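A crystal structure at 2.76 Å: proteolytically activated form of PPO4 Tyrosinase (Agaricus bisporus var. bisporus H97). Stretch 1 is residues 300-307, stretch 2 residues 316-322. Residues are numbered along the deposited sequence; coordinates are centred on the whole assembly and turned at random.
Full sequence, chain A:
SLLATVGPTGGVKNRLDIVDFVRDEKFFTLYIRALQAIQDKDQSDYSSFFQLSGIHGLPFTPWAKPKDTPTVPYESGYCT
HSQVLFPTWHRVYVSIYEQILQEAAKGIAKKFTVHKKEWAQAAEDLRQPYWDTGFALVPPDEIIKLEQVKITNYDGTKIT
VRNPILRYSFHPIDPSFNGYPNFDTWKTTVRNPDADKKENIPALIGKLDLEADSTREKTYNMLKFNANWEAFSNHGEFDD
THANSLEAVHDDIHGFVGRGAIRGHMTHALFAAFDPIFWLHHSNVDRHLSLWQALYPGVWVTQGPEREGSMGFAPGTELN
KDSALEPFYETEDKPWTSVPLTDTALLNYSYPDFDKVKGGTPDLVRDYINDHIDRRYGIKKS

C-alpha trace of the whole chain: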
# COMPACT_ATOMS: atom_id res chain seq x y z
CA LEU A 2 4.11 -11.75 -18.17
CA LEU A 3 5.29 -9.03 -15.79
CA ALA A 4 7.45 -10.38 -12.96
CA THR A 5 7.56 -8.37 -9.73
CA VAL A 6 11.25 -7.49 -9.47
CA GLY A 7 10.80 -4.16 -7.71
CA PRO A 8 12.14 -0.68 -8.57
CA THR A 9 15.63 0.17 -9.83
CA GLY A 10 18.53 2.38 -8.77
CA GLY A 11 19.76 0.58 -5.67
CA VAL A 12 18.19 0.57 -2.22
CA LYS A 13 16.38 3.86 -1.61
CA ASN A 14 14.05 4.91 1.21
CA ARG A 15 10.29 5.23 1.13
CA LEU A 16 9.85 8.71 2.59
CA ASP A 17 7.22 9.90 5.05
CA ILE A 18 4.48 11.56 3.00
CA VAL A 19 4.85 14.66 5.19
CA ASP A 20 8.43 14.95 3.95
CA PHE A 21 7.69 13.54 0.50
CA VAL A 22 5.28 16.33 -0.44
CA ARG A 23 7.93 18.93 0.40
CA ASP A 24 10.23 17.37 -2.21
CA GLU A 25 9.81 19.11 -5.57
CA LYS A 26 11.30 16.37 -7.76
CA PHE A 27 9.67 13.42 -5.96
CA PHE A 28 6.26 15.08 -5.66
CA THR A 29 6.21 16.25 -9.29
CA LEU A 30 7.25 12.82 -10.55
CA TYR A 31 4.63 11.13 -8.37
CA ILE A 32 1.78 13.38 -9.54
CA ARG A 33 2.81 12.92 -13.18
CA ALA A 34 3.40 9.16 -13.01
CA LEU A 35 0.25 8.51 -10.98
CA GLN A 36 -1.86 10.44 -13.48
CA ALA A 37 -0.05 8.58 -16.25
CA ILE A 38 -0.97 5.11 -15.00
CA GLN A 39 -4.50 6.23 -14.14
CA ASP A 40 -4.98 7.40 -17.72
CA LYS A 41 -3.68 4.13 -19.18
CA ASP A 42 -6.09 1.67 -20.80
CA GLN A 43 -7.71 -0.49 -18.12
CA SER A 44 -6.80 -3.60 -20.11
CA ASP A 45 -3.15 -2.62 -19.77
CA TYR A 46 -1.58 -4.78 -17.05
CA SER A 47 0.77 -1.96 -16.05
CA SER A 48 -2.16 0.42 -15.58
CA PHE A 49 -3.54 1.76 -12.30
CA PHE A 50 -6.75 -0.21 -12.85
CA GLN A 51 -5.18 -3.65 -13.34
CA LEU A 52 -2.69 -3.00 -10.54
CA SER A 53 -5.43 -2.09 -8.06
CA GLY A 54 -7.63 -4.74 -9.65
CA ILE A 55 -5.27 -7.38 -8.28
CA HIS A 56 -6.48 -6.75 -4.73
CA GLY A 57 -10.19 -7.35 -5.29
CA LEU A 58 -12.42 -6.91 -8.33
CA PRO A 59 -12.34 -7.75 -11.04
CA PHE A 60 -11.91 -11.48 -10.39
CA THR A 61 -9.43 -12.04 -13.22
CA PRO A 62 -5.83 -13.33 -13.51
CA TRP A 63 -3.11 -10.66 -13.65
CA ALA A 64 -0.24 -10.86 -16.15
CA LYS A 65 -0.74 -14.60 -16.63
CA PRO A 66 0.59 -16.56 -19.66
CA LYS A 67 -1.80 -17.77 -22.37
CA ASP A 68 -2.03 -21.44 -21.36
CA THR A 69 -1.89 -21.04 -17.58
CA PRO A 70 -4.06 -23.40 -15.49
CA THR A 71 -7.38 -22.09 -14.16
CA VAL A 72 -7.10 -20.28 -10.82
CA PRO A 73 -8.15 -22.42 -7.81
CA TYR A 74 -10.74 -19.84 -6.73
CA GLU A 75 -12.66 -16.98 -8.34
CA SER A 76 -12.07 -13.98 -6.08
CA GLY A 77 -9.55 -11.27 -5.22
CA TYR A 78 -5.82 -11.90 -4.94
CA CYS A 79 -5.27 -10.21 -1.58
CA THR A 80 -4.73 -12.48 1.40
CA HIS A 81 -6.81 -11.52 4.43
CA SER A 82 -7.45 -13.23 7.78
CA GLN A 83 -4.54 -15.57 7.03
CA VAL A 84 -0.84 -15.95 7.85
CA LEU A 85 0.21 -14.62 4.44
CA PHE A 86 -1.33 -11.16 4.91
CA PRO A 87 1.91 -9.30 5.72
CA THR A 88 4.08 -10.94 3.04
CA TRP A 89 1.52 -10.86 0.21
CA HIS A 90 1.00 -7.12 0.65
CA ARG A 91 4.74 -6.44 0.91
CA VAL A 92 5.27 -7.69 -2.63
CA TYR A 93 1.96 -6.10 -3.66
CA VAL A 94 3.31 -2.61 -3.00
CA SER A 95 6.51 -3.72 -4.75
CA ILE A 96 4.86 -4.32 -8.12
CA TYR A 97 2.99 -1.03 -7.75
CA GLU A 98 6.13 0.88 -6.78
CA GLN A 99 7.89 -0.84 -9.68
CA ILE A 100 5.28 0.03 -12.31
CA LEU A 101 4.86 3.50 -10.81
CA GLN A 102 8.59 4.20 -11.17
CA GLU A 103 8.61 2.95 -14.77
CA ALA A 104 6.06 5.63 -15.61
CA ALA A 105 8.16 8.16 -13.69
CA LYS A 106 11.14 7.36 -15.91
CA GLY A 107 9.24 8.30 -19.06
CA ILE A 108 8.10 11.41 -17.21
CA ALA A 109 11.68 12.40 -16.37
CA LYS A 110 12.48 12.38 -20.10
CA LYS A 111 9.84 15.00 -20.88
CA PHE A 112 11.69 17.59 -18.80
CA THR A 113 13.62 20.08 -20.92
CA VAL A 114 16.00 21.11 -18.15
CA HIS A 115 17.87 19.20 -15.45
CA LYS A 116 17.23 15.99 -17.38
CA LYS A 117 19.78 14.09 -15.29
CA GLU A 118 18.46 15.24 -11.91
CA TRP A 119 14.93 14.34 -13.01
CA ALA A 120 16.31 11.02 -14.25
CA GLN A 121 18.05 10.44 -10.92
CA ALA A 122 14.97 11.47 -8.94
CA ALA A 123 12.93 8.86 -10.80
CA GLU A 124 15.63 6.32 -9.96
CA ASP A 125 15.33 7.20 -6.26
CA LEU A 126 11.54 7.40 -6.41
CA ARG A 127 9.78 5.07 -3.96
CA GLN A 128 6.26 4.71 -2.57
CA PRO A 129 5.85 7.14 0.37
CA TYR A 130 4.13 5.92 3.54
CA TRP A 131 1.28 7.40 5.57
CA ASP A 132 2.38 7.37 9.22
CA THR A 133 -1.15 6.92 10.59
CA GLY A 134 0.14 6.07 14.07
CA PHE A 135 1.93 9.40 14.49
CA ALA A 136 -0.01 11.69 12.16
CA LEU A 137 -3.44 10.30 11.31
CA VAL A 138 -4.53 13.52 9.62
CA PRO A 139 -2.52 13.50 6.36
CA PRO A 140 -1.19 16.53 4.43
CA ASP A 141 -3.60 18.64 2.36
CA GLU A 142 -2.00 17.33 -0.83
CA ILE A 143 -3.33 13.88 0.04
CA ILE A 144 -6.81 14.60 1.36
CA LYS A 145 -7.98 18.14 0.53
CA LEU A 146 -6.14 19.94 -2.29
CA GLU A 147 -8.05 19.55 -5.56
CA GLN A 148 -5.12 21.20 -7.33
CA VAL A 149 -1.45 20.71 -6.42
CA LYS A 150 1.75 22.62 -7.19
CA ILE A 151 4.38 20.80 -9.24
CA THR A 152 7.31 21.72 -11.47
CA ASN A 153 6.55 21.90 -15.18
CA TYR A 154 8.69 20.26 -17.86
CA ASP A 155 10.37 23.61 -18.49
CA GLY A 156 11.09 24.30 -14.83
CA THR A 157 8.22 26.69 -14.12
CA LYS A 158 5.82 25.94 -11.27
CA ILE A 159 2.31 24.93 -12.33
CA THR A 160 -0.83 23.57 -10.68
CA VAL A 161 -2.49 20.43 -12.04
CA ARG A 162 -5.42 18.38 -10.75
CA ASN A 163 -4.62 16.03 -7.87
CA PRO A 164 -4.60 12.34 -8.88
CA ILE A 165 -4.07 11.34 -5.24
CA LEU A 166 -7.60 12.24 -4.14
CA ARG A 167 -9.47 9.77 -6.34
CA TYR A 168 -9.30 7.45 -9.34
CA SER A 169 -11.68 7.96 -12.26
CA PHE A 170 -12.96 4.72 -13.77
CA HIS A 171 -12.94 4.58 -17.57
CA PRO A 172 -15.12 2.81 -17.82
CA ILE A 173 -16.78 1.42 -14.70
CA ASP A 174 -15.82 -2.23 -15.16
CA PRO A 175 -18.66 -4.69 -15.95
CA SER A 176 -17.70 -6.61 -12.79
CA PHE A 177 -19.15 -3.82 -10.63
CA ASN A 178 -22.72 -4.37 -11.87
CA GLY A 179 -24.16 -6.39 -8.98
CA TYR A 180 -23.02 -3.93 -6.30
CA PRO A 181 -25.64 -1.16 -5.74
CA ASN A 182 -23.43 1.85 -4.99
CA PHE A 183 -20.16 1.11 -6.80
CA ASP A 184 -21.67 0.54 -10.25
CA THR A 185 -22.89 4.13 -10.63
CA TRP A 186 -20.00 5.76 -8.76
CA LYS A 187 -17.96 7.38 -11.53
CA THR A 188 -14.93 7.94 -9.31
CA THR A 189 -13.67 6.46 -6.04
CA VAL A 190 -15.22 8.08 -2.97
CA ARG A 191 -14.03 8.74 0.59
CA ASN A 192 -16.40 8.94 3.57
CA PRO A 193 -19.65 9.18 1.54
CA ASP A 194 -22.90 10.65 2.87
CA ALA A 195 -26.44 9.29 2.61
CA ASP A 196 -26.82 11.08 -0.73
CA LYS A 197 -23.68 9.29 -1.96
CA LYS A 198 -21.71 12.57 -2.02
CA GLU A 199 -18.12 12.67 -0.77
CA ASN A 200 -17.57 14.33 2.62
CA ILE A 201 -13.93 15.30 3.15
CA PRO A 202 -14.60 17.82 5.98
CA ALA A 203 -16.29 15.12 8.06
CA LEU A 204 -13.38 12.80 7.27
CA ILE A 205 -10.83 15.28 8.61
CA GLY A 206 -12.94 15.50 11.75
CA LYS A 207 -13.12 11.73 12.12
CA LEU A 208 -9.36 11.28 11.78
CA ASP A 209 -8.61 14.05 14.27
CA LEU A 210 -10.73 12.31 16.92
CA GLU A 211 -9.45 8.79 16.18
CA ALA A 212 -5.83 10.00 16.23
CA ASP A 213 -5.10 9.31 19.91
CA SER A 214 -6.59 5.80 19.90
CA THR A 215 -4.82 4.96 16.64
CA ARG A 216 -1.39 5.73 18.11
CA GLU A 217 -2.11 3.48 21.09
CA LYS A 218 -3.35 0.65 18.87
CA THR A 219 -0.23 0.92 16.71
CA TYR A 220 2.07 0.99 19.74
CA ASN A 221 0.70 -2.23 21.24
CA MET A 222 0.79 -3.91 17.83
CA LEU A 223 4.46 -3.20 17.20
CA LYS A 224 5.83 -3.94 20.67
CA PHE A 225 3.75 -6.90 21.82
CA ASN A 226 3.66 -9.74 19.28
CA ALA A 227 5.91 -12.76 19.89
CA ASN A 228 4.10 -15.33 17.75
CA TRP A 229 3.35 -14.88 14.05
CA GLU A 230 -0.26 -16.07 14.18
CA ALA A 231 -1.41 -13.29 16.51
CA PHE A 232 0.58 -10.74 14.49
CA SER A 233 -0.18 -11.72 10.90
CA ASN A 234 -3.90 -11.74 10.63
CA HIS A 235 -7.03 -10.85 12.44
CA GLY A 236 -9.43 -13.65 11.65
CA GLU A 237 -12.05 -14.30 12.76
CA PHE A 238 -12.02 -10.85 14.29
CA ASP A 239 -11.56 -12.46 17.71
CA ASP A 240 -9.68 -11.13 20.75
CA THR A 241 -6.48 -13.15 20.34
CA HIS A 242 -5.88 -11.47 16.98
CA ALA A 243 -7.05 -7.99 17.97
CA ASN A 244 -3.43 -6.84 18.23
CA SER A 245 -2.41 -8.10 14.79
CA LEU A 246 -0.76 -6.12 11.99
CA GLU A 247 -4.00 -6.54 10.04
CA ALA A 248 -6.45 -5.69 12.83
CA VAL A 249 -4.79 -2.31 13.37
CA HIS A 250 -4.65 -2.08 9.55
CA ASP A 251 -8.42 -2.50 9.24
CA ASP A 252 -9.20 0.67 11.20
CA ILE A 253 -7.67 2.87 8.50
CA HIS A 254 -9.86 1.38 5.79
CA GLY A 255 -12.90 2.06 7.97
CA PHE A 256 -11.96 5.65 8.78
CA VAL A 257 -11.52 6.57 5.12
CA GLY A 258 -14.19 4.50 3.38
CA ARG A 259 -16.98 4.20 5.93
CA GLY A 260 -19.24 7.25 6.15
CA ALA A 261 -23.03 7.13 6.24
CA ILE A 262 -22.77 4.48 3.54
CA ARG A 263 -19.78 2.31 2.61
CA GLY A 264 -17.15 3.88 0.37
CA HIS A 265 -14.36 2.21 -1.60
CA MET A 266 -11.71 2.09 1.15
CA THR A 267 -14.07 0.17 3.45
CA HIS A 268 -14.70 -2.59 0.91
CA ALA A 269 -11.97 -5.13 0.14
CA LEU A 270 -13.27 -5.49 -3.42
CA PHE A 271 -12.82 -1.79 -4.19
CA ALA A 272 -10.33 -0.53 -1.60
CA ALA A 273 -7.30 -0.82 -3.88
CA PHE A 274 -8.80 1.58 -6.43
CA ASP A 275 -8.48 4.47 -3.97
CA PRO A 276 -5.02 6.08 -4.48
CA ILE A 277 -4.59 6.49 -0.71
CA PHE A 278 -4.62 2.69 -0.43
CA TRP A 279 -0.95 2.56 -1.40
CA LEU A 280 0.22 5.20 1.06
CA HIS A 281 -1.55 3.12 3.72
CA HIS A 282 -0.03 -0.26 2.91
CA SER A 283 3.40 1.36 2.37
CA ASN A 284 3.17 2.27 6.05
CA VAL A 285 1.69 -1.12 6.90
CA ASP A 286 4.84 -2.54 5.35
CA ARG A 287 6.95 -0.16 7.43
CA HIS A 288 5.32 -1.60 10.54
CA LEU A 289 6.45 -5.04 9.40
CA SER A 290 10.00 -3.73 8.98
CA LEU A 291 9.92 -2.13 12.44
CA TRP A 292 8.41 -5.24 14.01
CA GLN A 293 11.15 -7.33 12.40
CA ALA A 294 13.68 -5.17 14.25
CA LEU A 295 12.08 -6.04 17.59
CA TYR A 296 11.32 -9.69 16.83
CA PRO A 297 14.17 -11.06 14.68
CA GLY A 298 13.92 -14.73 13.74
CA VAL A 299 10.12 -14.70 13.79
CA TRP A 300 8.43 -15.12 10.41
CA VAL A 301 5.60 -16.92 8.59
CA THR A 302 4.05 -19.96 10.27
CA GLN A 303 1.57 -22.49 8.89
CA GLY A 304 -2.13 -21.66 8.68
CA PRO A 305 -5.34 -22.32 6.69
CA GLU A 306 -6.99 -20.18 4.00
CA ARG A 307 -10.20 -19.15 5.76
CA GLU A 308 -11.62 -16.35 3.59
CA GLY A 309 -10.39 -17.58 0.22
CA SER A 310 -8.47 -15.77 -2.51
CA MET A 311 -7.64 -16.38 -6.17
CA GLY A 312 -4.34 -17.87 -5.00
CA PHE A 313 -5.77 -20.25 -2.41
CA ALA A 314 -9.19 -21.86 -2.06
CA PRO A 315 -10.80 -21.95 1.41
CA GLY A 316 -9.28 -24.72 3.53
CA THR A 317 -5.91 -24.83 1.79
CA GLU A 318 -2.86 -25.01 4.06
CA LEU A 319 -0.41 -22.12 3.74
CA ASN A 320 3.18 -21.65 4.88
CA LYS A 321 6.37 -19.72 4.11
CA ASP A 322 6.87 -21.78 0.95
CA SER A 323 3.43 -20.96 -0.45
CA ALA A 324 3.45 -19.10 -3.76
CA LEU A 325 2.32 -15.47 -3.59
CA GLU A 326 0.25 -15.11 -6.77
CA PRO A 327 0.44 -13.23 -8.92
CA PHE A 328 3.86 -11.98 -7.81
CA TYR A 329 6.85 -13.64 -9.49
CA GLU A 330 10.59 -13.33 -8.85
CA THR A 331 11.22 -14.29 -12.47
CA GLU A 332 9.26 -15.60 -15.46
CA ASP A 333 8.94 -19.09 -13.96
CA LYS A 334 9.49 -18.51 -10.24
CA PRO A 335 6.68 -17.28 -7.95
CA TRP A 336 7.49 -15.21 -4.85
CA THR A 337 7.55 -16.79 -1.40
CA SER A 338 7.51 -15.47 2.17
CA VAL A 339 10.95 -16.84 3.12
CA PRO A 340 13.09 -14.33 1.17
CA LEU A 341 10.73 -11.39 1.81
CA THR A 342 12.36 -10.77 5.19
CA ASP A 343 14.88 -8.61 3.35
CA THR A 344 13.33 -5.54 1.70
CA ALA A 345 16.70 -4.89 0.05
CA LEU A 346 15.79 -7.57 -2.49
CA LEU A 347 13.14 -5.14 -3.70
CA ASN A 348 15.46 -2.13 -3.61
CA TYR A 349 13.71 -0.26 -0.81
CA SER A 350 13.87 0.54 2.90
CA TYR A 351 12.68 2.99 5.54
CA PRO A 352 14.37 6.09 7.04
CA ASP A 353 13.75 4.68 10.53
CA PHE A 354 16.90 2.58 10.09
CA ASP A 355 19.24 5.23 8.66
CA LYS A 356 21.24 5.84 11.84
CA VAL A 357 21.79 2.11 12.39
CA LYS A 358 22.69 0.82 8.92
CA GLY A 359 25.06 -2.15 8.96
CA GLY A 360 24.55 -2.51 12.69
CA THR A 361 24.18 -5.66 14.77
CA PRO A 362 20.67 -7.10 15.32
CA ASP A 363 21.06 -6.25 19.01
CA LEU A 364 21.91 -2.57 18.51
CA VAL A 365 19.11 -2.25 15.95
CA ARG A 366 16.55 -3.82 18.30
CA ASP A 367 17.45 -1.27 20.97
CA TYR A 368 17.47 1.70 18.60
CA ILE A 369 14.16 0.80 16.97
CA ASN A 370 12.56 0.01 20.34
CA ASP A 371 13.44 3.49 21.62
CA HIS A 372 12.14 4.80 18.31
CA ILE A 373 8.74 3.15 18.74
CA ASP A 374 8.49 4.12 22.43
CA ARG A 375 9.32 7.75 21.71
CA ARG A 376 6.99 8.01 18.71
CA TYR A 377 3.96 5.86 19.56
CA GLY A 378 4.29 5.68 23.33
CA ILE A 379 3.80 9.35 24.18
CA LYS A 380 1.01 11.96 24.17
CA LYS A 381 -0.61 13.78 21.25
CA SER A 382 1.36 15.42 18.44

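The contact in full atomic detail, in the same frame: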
# COMPACT_ATOMS: atom_id res chain seq x y z
N TRP A 300 9.01 -15.34 11.73
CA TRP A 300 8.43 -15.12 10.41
C TRP A 300 7.18 -15.97 10.20
O TRP A 300 6.53 -16.37 11.17
CB TRP A 300 9.47 -15.41 9.32
CG TRP A 300 9.22 -14.67 8.03
CD1 TRP A 300 9.09 -15.21 6.79
CD2 TRP A 300 9.08 -13.25 7.87
NE1 TRP A 300 8.87 -14.22 5.86
CE2 TRP A 300 8.86 -13.01 6.50
CE3 TRP A 300 9.12 -12.17 8.76
CZ2 TRP A 300 8.68 -11.72 5.99
CZ3 TRP A 300 8.94 -10.89 8.25
CH2 TRP A 300 8.72 -10.68 6.88
N VAL A 301 6.84 -16.23 8.94
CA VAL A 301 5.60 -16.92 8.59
C VAL A 301 5.50 -18.32 9.18
O VAL A 301 6.43 -19.12 9.09
CB VAL A 301 5.44 -17.03 7.06
CG1 VAL A 301 4.11 -17.69 6.71
CG2 VAL A 301 5.56 -15.66 6.41
N THR A 302 4.35 -18.61 9.79
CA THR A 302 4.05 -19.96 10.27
C THR A 302 2.86 -20.52 9.50
O THR A 302 2.17 -19.79 8.79
CB THR A 302 3.74 -19.98 11.78
OG1 THR A 302 2.49 -19.32 12.03
CG2 THR A 302 4.84 -19.28 12.57
N GLN A 303 2.63 -21.82 9.64
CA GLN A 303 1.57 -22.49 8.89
C GLN A 303 0.17 -22.07 9.35
O GLN A 303 -0.05 -21.79 10.52
CB GLN A 303 1.73 -24.01 9.01
CG GLN A 303 0.58 -24.79 8.41
CD GLN A 303 0.86 -26.28 8.37
OE1 GLN A 303 2.01 -26.70 8.26
NE2 GLN A 303 -0.19 -27.08 8.46
N GLY A 304 -0.76 -22.04 8.40
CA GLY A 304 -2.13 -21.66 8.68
C GLY A 304 -3.04 -21.88 7.48
O GLY A 304 -2.57 -21.91 6.34
N PRO A 305 -4.35 -22.04 7.73
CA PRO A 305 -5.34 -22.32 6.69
C PRO A 305 -5.86 -21.07 5.98
O PRO A 305 -5.83 -19.98 6.54
CB PRO A 305 -6.47 -23.00 7.47
CG PRO A 305 -6.41 -22.35 8.81
CD PRO A 305 -4.94 -22.08 9.08
N GLU A 306 -6.33 -21.25 4.75
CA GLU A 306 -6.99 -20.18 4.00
C GLU A 306 -8.47 -20.13 4.36
O GLU A 306 -9.26 -20.92 3.85
CB GLU A 306 -6.82 -20.38 2.50
CG GLU A 306 -7.66 -19.43 1.64
CD GLU A 306 -7.08 -18.03 1.56
OE1 GLU A 306 -7.83 -17.06 1.80
OE2 GLU A 306 -5.88 -17.89 1.26
N ARG A 307 -8.84 -19.21 5.24
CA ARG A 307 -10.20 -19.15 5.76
C ARG A 307 -11.16 -18.37 4.86
O ARG A 307 -12.24 -18.86 4.52
CB ARG A 307 -10.20 -18.57 7.17
CG ARG A 307 -9.79 -19.58 8.24
CD ARG A 307 -9.55 -18.93 9.59
NE ARG A 307 -8.23 -18.30 9.67
CZ ARG A 307 -7.73 -17.78 10.79
NH1 ARG A 307 -8.42 -17.83 11.92
NH2 ARG A 307 -6.52 -17.22 10.78
N GLY A 316 -9.63 -23.45 2.94
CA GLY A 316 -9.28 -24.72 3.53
C GLY A 316 -7.87 -25.16 3.19
O GLY A 316 -7.32 -26.07 3.82
N THR A 317 -7.28 -24.52 2.19
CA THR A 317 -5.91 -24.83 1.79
C THR A 317 -4.93 -24.47 2.90
O THR A 317 -5.11 -23.46 3.58
CB THR A 317 -5.52 -24.09 0.50
OG1 THR A 317 -6.36 -24.51 -0.58
CG2 THR A 317 -4.07 -24.37 0.14
N GLU A 318 -3.90 -25.29 3.08
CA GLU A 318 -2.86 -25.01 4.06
C GLU A 318 -1.80 -24.09 3.46
O GLU A 318 -1.37 -24.29 2.32
CB GLU A 318 -2.22 -26.31 4.56
CG GLU A 318 -3.07 -27.08 5.55
CD GLU A 318 -3.12 -26.41 6.92
OE1 GLU A 318 -2.13 -25.73 7.28
OE2 GLU A 318 -4.14 -26.56 7.62
N LEU A 319 -1.38 -23.09 4.22
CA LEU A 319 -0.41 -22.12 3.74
C LEU A 319 0.78 -21.97 4.68
O LEU A 319 0.62 -21.95 5.90
CB LEU A 319 -1.08 -20.75 3.54
CG LEU A 319 -2.02 -20.59 2.34
CD1 LEU A 319 -3.26 -21.46 2.47
CD2 LEU A 319 -2.41 -19.14 2.17
N ASN A 320 1.97 -21.88 4.10
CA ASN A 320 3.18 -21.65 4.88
C ASN A 320 4.12 -20.68 4.18
O ASN A 320 3.74 -19.99 3.23
CB ASN A 320 3.90 -22.98 5.16
CG ASN A 320 4.25 -23.74 3.90
OD1 ASN A 320 4.36 -23.18 2.81
ND2 ASN A 320 4.44 -25.05 4.04
N LYS A 321 5.36 -20.63 4.66
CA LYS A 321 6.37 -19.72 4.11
C LYS A 321 6.76 -20.07 2.68
O LYS A 321 7.29 -19.24 1.94
CB LYS A 321 7.61 -19.73 5.00
CG LYS A 321 8.20 -21.11 5.18
CD LYS A 321 9.49 -21.07 5.98
CE LYS A 321 10.10 -22.46 6.09
NZ LYS A 321 11.40 -22.45 6.81
N ASP A 322 6.49 -21.31 2.28
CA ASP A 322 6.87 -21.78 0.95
C ASP A 322 5.72 -21.66 -0.05
O ASP A 322 5.87 -22.00 -1.22
CB ASP A 322 7.35 -23.23 1.02
CG ASP A 322 8.63 -23.38 1.82
OD1 ASP A 322 9.51 -22.50 1.69
OD2 ASP A 322 8.75 -24.37 2.57

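The pairing of the two stretches slips by one residue at Glu-306, whose N donates to Thr-317 O (2.8 Å) while its O accepts from Gly-316 N (2.7 Å), one residue earlier in the second stretch. The segments run antiparallel, their end-to-end directions 162° apart. Gly-304 and Leu-319 form the hydrogen-bonded pair, with Gly-304 N donating to Leu-319 O (2.9 Å) and Leu-319 N donating to Gly-304 O (2.7 Å). Pro-305 has no amide hydrogen to give, but it sits opposite Glu-318 in a non-hydrogen-bonded pair, where none is required. Beyond it the register slips: continuing the Gly-304/Leu-319 pattern would place both backbone bonds of Glu-306 on Thr-317, but Thr-317 N lies 4.4 Å from Glu-306 O, and Gly-316 N takes its place.

Two CA-H...O contacts supplement these bonds. Leu-319 O lies 3.2 Å from Gln-303 CA, and Thr-317 O lies 3.3 Å from Pro-305 CA, so each carbonyl accepts an amide hydrogen while also facing the CA of the residue before that amide. Gly-316 adopts a positive phi of 110°, at which a CB would be jammed against the preceding carbonyl oxygen.

The side chains of Pro-305 and Glu-318 share one face of the sheet. Glu-318 reaches back across the strands, and its OE1 accepts a weak hydrogen bond from Gln-303 NE2; the 2.6 Å separation is short, but the N-H...O angle is only 129°. The extended Gln-303 side chain, t at both chi1 and chi2, carries its amide to this exposed carboxylate.

Leu-319 points to the other face and is buried. Its CD1 packs 3.7 Å from Glu-306 CB, an apolar contact with the aliphatic part of the glutamate. Past the ladder, buried Val-301 turns toward the partner stretch, placing CG1 3.8 Å from Lys-321 N, while the end of the exposed lysine side chain leads away.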